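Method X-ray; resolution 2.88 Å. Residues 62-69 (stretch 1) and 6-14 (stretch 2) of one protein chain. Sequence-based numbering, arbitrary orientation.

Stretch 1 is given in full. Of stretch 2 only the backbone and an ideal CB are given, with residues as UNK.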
# COMPACT_ATOMS: atom_id res chain seq x y z
N LYS B 62 -19.30 2.21 -10.33
CA LYS B 62 -20.59 2.85 -10.16
C LYS B 62 -21.70 1.81 -10.28
O LYS B 62 -22.59 1.79 -9.43
CB LYS B 62 -20.76 3.98 -11.17
CG LYS B 62 -22.13 4.57 -11.21
CD LYS B 62 -22.08 6.05 -11.05
CE LYS B 62 -23.17 6.49 -10.07
NZ LYS B 62 -23.20 7.96 -9.83
N TYR B 63 -21.61 0.94 -11.30
CA TYR B 63 -22.54 -0.21 -11.50
C TYR B 63 -22.84 -1.03 -10.23
O TYR B 63 -23.97 -1.50 -10.05
CB TYR B 63 -22.06 -1.15 -12.64
CG TYR B 63 -22.93 -2.39 -12.92
CD1 TYR B 63 -22.91 -3.51 -12.06
CD2 TYR B 63 -23.78 -2.44 -14.05
CE1 TYR B 63 -23.72 -4.65 -12.31
CE2 TYR B 63 -24.59 -3.58 -14.33
CZ TYR B 63 -24.56 -4.69 -13.45
OH TYR B 63 -25.35 -5.83 -13.70
N LEU B 64 -21.83 -1.18 -9.37
CA LEU B 64 -21.93 -1.99 -8.14
C LEU B 64 -22.44 -1.21 -6.95
O LEU B 64 -23.03 -1.78 -6.04
CB LEU B 64 -20.58 -2.62 -7.80
CG LEU B 64 -20.12 -3.74 -8.74
CD1 LEU B 64 -18.64 -4.00 -8.56
CD2 LEU B 64 -20.91 -5.03 -8.52
N LEU B 65 -22.21 0.09 -6.96
CA LEU B 65 -22.72 0.94 -5.92
C LEU B 65 -24.20 1.03 -6.13
O LEU B 65 -24.97 1.09 -5.17
CB LEU B 65 -22.08 2.33 -5.97
CG LEU B 65 -20.56 2.54 -6.01
CD1 LEU B 65 -20.19 3.81 -5.27
CD2 LEU B 65 -19.80 1.37 -5.40
N GLU B 66 -24.61 1.02 -7.39
CA GLU B 66 -26.02 1.05 -7.75
C GLU B 66 -26.65 -0.27 -7.38
O GLU B 66 -27.67 -0.31 -6.69
CB GLU B 66 -26.18 1.27 -9.24
CG GLU B 66 -25.81 2.65 -9.73
CD GLU B 66 -25.98 2.78 -11.23
OE1 GLU B 66 -25.51 1.87 -11.98
OE2 GLU B 66 -26.56 3.81 -11.67
N LYS B 67 -26.04 -1.36 -7.84
CA LYS B 67 -26.58 -2.69 -7.67
C LYS B 67 -26.77 -3.04 -6.20
O LYS B 67 -27.68 -3.78 -5.88
CB LYS B 67 -25.65 -3.72 -8.32
CG LYS B 67 -26.34 -4.79 -9.15
CD LYS B 67 -27.13 -5.78 -8.32
CE LYS B 67 -27.26 -7.10 -9.03
NZ LYS B 67 -25.94 -7.79 -9.00
N TYR B 68 -25.92 -2.51 -5.32
CA TYR B 68 -25.94 -2.90 -3.92
C TYR B 68 -26.38 -1.76 -3.05
O TYR B 68 -26.43 -1.89 -1.83
CB TYR B 68 -24.58 -3.42 -3.46
CG TYR B 68 -24.30 -4.81 -3.93
CD1 TYR B 68 -24.36 -5.89 -3.05
CD2 TYR B 68 -24.01 -5.07 -5.26
CE1 TYR B 68 -24.11 -7.21 -3.49
CE2 TYR B 68 -23.77 -6.38 -5.71
CZ TYR B 68 -23.82 -7.45 -4.83
OH TYR B 68 -23.57 -8.74 -5.28
N ASN B 69 -26.71 -0.65 -3.70
CA ASN B 69 -27.22 0.53 -3.01
C ASN B 69 -26.29 0.99 -1.88
O ASN B 69 -26.41 0.54 -0.75
CB ASN B 69 -28.63 0.25 -2.46
CG ASN B 69 -29.48 1.52 -2.34
OD1 ASN B 69 -28.97 2.65 -2.20
ND2 ASN B 69 -30.81 1.32 -2.37
N UNK B 6 -23.65 -7.33 -17.61
CA UNK B 6 -24.81 -7.60 -16.70
C UNK B 6 -24.76 -9.00 -16.02
O UNK B 6 -25.11 -10.05 -16.61
CB UNK B 6 -26.11 -7.48 -17.49
N UNK B 7 -24.32 -8.99 -14.76
CA UNK B 7 -24.20 -10.19 -13.93
C UNK B 7 -25.03 -10.01 -12.66
O UNK B 7 -24.84 -9.03 -11.91
CB UNK B 7 -22.74 -10.47 -13.58
N UNK B 8 -25.95 -10.95 -12.44
CA UNK B 8 -27.00 -10.92 -11.39
C UNK B 8 -27.18 -12.37 -10.85
O UNK B 8 -26.72 -13.31 -11.52
CB UNK B 8 -28.32 -10.37 -11.94
N UNK B 9 -27.82 -12.57 -9.66
CA UNK B 9 -28.63 -11.73 -8.76
C UNK B 9 -27.81 -11.02 -7.66
O UNK B 9 -26.63 -10.68 -7.88
CB UNK B 9 -29.71 -12.59 -8.10
N UNK B 10 -28.41 -10.81 -6.48
CA UNK B 10 -27.80 -9.97 -5.43
C UNK B 10 -27.28 -10.78 -4.26
O UNK B 10 -28.03 -11.53 -3.65
CB UNK B 10 -28.81 -8.95 -4.92
N UNK B 11 -26.00 -10.57 -3.95
CA UNK B 11 -25.25 -11.40 -3.00
C UNK B 11 -24.92 -10.75 -1.63
O UNK B 11 -25.29 -9.59 -1.38
CB UNK B 11 -23.94 -11.82 -3.67
N UNK B 12 -24.27 -11.52 -0.73
CA UNK B 12 -23.80 -11.07 0.61
C UNK B 12 -22.68 -9.97 0.68
O UNK B 12 -21.48 -10.27 0.49
CB UNK B 12 -23.28 -12.30 1.35
N UNK B 13 -23.06 -8.72 0.97
CA UNK B 13 -22.11 -7.59 1.10
C UNK B 13 -21.78 -7.26 2.58
O UNK B 13 -22.68 -7.21 3.41
CB UNK B 13 -22.69 -6.35 0.42
N UNK B 14 -20.51 -7.02 2.87
CA UNK B 14 -20.06 -6.67 4.21
C UNK B 14 -19.53 -5.24 4.31
O UNK B 14 -19.48 -4.51 3.32
CB UNK B 14 -18.97 -7.65 4.66

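Stretch 1 is mostly helix, and it offers stretch 2 three side chains: Tyr63, Lys67 and Tyr68.

At position 6 the CA-to-CB bond points sideways. The ideal CB lies 4.2 Å from Tyr63 OH, so a small or polar side chain would suit, or a longer one directed outward. The residue is Ser6. Its closest approach is through the backbone, with CA 3.5 Å from Tyr63 OH.

Position 7 is extended, with phi/psi of -123/124, and its CB again points sideways. Stretch 1 deals here with the backbone, so many side chains would fit. The residue is Ser7. Its N gives a weak hydrogen bond to Tyr63 OH at 3.5 Å, and its O accepts a weak one from Lys67 NZ at 3.3 Å.

At position 8 the ideal CB is 4.5 Å from Lys67 CE. An aliphatic residue could pack on the lysine methylenes; a polar one could seek the hydroxyl of Tyr63. The residue is Leu8. Its CG lies 3.7 Å from Lys67 CE, and its CD1 lies 3.5 Å from Tyr63 OH.

Position 9 points away, and its CB has nothing of stretch 1 within 5.5 Å. The peptide bond before it is cis, which strongly favours proline. The residue is Pro9. Its O accepts a hydrogen bond from Lys67 NZ at 3.2 Å.

At position 10 CA-to-CB points sideways; the ideal CB is 4.8 Å from Lys67 CE and 5.2 Å from Tyr68 CE1. A long side chain with methylenes, or an aliphatic one, could cover the ring. The residue is Lys10. Its CG sits over one face of the Tyr68 ring, 4.1 Å from CE1, and its CD reaches 3.4 Å from Lys67 O.

At position 11 the ideal CB is 3.5 Å from Tyr68 OH, yet it points sideways. Many side chains that turn outward would suit, polar or aliphatic. The residue is Gln11. Its CB lies 3.6 Å from Tyr68 OH, and its OE1 is hydrogen-bonded elsewhere in the structure. Its N gives a weak hydrogen bond to Tyr68 OH at 3.3 Å.

Position 12 points away. Its phi of -65° would suit proline among others, and the residue is Pro12.

Position 13 points toward stretch 1, with its CB 3.9 Å from Tyr68 CD1. An apolar side chain suits best: Val, Leu, Ile or Met. The residue is Ile13, whose CD1 packs 3.8 Å from Tyr68 CD1.

Position 14 is out of reach and precedes a helix, so Ser, Thr, Asp or Asn would suit. Ser14 caps it.

Stretch 2 (6-14) SSLPKQPIS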
# COMPACT_ATOMS: atom_id res chain seq x y z
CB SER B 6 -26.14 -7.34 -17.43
OG SER B 6 -26.64 -8.53 -17.99
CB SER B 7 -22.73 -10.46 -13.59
OG SER B 7 -22.30 -9.67 -12.50
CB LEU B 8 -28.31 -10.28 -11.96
CG LEU B 8 -28.33 -8.74 -12.16
CD1 LEU B 8 -27.83 -8.28 -13.54
CD2 LEU B 8 -29.71 -8.10 -11.85
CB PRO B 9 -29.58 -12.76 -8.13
CG PRO B 9 -28.70 -14.00 -7.99
CD PRO B 9 -27.57 -13.88 -9.02
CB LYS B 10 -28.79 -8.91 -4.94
CG LYS B 10 -28.16 -7.79 -4.14
CD LYS B 10 -28.93 -6.51 -4.31
CE LYS B 10 -30.40 -6.76 -4.06
NZ LYS B 10 -31.25 -5.80 -4.80
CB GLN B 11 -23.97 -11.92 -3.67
CG GLN B 11 -24.23 -13.04 -4.66
CD GLN B 11 -23.00 -13.41 -5.47
OE1 GLN B 11 -22.06 -14.04 -4.96
NE2 GLN B 11 -23.01 -13.03 -6.75
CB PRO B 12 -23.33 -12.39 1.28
CG PRO B 12 -23.17 -13.40 0.13
CD PRO B 12 -24.22 -13.00 -0.86
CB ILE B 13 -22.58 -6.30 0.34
CG1 ILE B 13 -21.40 -5.45 -0.08
CG2 ILE B 13 -23.55 -5.46 1.18
CD1 ILE B 13 -20.91 -5.75 -1.47
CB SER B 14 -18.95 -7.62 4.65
OG SER B 14 -17.69 -7.14 4.23
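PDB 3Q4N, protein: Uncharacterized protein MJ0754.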